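Local coordinates for ParB-like N-terminal domain-containing protein (Pyrococcus furiosus, PDB 1VK1), which is of unknown function but belongs to the ParB-like nuclease family and carries a serine kinase-related region, so may bind ATP and act as a kinase, at residues W51-L56 with D232-K237. Sequence-based numbering, arbitrary orientation.
Sequences WKPMLL and DKIDVK
W51 and K233 meet through a cation-pi interaction. The ammonium NZ of K233 lies 4.2 Å from the centroid of the six-membered ring of W51, over one face but shifted toward the rim. CE of K233 packs 3.7 Å from CE3 of W51, where the bend at chi3 (-71°) sets it. Tryptophan suits this exposed place: its broad, electron-rich face accepts both the charge and the methylenes. On the opposite face, CB of the neighbouring K52 sits 3.7 Å above the plane, so the indole is flanked by aliphatic carbon there.

The backbones are joined by a nearly straight hydrogen bond, I234 N to W51 O at 2.9 Å (172° at the hydrogen). The same carbonyl oxygen also receives a CA-H...O contact from K233, while CA of W51 lies 3.2 Å from O of I234 in a second such contact. This facing pair continues, in loop geometry, the two-stranded antiparallel ribbon of 49-50 and 236-237. It joins the C-terminal tail to the loop leading into strand 54-58, which lies in the mixed sheet of the ParB-like domain and pairs with strand 84-90.

I234 packs on the W51 peptide. With chi1 at 62°, its CG1 lies between the backbone N and carbonyl carbon, 3.4 Å from O of W51; its CD1 touches CB of P53 loosely at 4.2 Å. Branched isoleucine can cover the peptide and still touch Y18 and P86. P53 presents its ring carbon CB to the isoleucine and, having no N-H, leaves no amide donor to satisfy; its carbonyl oxygen accepts a hydrogen bond from R73.

Within the tail, OD1 of D232 accepts the backbone N of K233 at 2.9 Å from above the carboxylate plane, a markedly bent bond that the short aspartate can make to the next residue.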
ATOM      1  N   TRP A  51      13.056  -8.382   9.965  1.00 11.17           N
ATOM      2  CA  TRP A  51      14.147  -7.395   9.833  1.00 13.04           C
ATOM      3  C   TRP A  51      13.736  -5.977   9.518  1.00 12.83           C
ATOM      4  O   TRP A  51      14.601  -5.086   9.484  1.00 15.76           O
ATOM      5  CB  TRP A  51      15.197  -7.873   8.850  1.00 15.50           C
ATOM      6  CG  TRP A  51      14.699  -8.205   7.551  1.00 15.64           C
ATOM      7  CD1 TRP A  51      14.372  -9.459   7.093  1.00 17.30           C
ATOM      8  CD2 TRP A  51      14.534  -7.316   6.426  1.00 17.19           C
ATOM      9  NE1 TRP A  51      13.977  -9.389   5.777  1.00 18.39           N
ATOM     10  CE2 TRP A  51      14.074  -8.091   5.347  1.00 17.36           C
ATOM     11  CE3 TRP A  51      14.717  -5.939   6.227  1.00 17.59           C
ATOM     12  CZ2 TRP A  51      13.795  -7.544   4.102  1.00 19.39           C
ATOM     13  CZ3 TRP A  51      14.436  -5.410   4.980  1.00 17.69           C
ATOM     14  CH2 TRP A  51      13.980  -6.211   3.947  1.00 18.17           C
ATOM     15  N   LYS A  52      12.460  -5.752   9.257  1.00 13.11           N
ATOM     16  CA  LYS A  52      12.004  -4.430   8.860  1.00 13.97           C
ATOM     17  C   LYS A  52      10.978  -3.948   9.871  1.00 13.54           C
ATOM     18  O   LYS A  52       9.843  -4.458   9.885  1.00 13.27           O
ATOM     19  CB  LYS A  52      11.388  -4.465   7.445  1.00 16.12           C
ATOM     20  CG  LYS A  52      11.241  -3.088   6.828  1.00 19.05           C
ATOM     21  CD  LYS A  52      10.752  -3.145   5.371  1.00 22.83           C
ATOM     22  CE  LYS A  52      10.540  -1.734   4.804  1.00 26.95           C
ATOM     23  NZ  LYS A  52      10.200  -1.744   3.343  1.00 30.10           N
ATOM     24  N   PRO A  53      11.329  -2.971  10.723  1.00 13.11           N
ATOM     25  CA  PRO A  53      10.420  -2.596  11.815  1.00 12.79           C
ATOM     26  C   PRO A  53       9.127  -2.006  11.282  1.00 11.94           C
ATOM     27  O   PRO A  53       9.111  -1.385  10.219  1.00 13.06           O
ATOM     28  CB  PRO A  53      11.205  -1.536  12.589  1.00 15.74           C
ATOM     29  CG  PRO A  53      12.147  -0.957  11.592  1.00 17.66           C
ATOM     30  CD  PRO A  53      12.548  -2.129  10.707  1.00 16.49           C
ATOM     31  N   MET A  54       8.054  -2.197  12.020  1.00 10.19           N
ATOM     32  CA  MET A  54       6.847  -1.439  11.777  1.00 10.20           C
ATOM     33  C   MET A  54       7.153   0.032  11.944  1.00  9.45           C
ATOM     34  O   MET A  54       7.971   0.396  12.781  1.00  9.98           O
ATOM     35  CB  MET A  54       5.780  -1.812  12.794  1.00 10.53           C
ATOM     36  CG  MET A  54       5.339  -3.281  12.790  1.00 11.09           C
ATOM     37  SD  MET A  54       4.471  -3.776  11.248  1.00 10.74           S
ATOM     38  CE  MET A  54       3.071  -2.635  11.321  1.00  9.52           C
ATOM     39  N   LEU A  55       6.479   0.876  11.178  1.00  8.99           N
ATOM     40  CA  LEU A  55       6.430   2.317  11.465  1.00  9.13           C
ATOM     41  C   LEU A  55       5.038   2.632  11.939  1.00  7.99           C
ATOM     42  O   LEU A  55       4.062   2.295  11.257  1.00  8.49           O
ATOM     43  CB  LEU A  55       6.758   3.176  10.227  1.00 10.79           C
ATOM     44  CG  LEU A  55       8.099   2.886   9.574  1.00 12.70           C
ATOM     45  CD1 LEU A  55       8.313   3.827   8.365  1.00 15.76           C
ATOM     46  CD2 LEU A  55       9.243   2.974  10.560  1.00 15.21           C
ATOM     47  N   LEU A  56       4.956   3.243  13.130  1.00  8.78           N
ATOM     48  CA  LEU A  56       3.707   3.519  13.800  1.00  8.91           C
ATOM     49  C   LEU A  56       3.631   4.966  14.229  1.00  9.84           C
ATOM     50  O   LEU A  56       4.649   5.624  14.408  1.00 12.22           O
ATOM     51  CB  LEU A  56       3.595   2.673  15.073  1.00  9.18           C
ATOM     52  CG  LEU A  56       3.679   1.153  14.920  1.00  9.52           C
ATOM     53  CD1 LEU A  56       3.562   0.522  16.322  1.00 10.43           C
ATOM     54  CD2 LEU A  56       2.636   0.601  14.001  1.00  9.53           C
ATOM     55  N   ASP A 232      17.588   1.516   9.617  1.00 21.64           N
ATOM     56  CA  ASP A 232      18.453   0.386   9.294  1.00 22.48           C
ATOM     57  C   ASP A 232      17.711  -0.893   9.649  1.00 21.31           C
ATOM     58  O   ASP A 232      16.820  -0.901  10.528  1.00 21.80           O
ATOM     59  CB  ASP A 232      19.795   0.463  10.027  1.00 24.40           C
ATOM     60  CG  ASP A 232      20.901  -0.368   9.339  1.00 26.54           C
ATOM     61  OD1 ASP A 232      20.652  -1.021   8.287  1.00 27.26           O
ATOM     62  OD2 ASP A 232      22.055  -0.404   9.787  1.00 30.71           O
ATOM     63  N   LYS A 233      18.041  -1.964   8.959  1.00 20.20           N
ATOM     64  CA  LYS A 233      17.365  -3.219   9.216  1.00 19.14           C
ATOM     65  C   LYS A 233      17.775  -3.750  10.580  1.00 17.74           C
ATOM     66  O   LYS A 233      18.819  -3.373  11.146  1.00 20.50           O
ATOM     67  CB  LYS A 233      17.580  -4.230   8.084  1.00 22.57           C
ATOM     68  CG  LYS A 233      18.925  -4.842   8.011  1.00 24.38           C
ATOM     69  CD  LYS A 233      19.093  -5.650   6.711  1.00 25.04           C
ATOM     70  CE  LYS A 233      18.274  -6.947   6.708  1.00 23.84           C
ATOM     71  NZ  LYS A 233      18.353  -7.631   5.359  1.00 24.41           N
ATOM     72  N   ILE A 234      16.900  -4.574  11.134  1.00 16.43           N
ATOM     73  CA  ILE A 234      17.083  -5.116  12.442  1.00 15.94           C
ATOM     74  C   ILE A 234      17.158  -6.635  12.295  1.00 16.13           C
ATOM     75  O   ILE A 234      17.069  -7.162  11.212  1.00 17.67           O
ATOM     76  CB  ILE A 234      15.943  -4.633  13.416  1.00 15.74           C
ATOM     77  CG1 ILE A 234      14.566  -5.133  12.931  1.00 16.20           C
ATOM     78  CG2 ILE A 234      15.981  -3.085  13.547  1.00 17.37           C
ATOM     79  CD1 ILE A 234      13.412  -4.832  13.877  1.00 16.62           C
ATOM     80  N   ASP A 235      17.349  -7.312  13.390  1.00 16.82           N
ATOM     81  CA  ASP A 235      17.628  -8.737  13.363  1.00 17.08           C
ATOM     82  C   ASP A 235      16.925  -9.397  14.530  1.00 17.16           C
ATOM     83  O   ASP A 235      17.547  -9.711  15.543  1.00 21.05           O
ATOM     84  CB  ASP A 235      19.163  -8.933  13.445  1.00 20.53           C
ATOM     85  CG  ASP A 235      19.591 -10.398  13.435  1.00 25.92           C
ATOM     86  OD1 ASP A 235      18.787 -11.274  13.098  1.00 27.84           O
ATOM     87  OD2 ASP A 235      20.749 -10.759  13.745  1.00 29.73           O
ATOM     88  N   VAL A 236      15.609  -9.564  14.398  1.00 15.03           N
ATOM     89  CA  VAL A 236      14.769 -10.099  15.459  1.00 13.79           C
ATOM     90  C   VAL A 236      14.266 -11.479  15.065  1.00 12.53           C
ATOM     91  O   VAL A 236      13.703 -11.674  13.997  1.00 13.41           O
ATOM     92  CB  VAL A 236      13.597  -9.134  15.799  1.00 14.16           C
ATOM     93  CG1 VAL A 236      12.632  -9.780  16.790  1.00 15.30           C
ATOM     94  CG2 VAL A 236      14.163  -7.810  16.369  1.00 15.25           C
ATOM     95  N   LYS A 237      14.448 -12.453  15.946  1.00 14.60           N
ATOM     96  CA  LYS A 237      13.974 -13.796  15.683  1.00 14.84           C
ATOM     97  C   LYS A 237      12.467 -13.853  15.703  1.00 13.25           C
ATOM     98  O   LYS A 237      11.823 -13.289  16.590  1.00 14.10           O
ATOM     99  CB  LYS A 237      14.485 -14.774  16.745  1.00 18.05           C
ATOM    100  CG  LYS A 237      15.967 -14.931  16.749  1.00 20.71           C
TER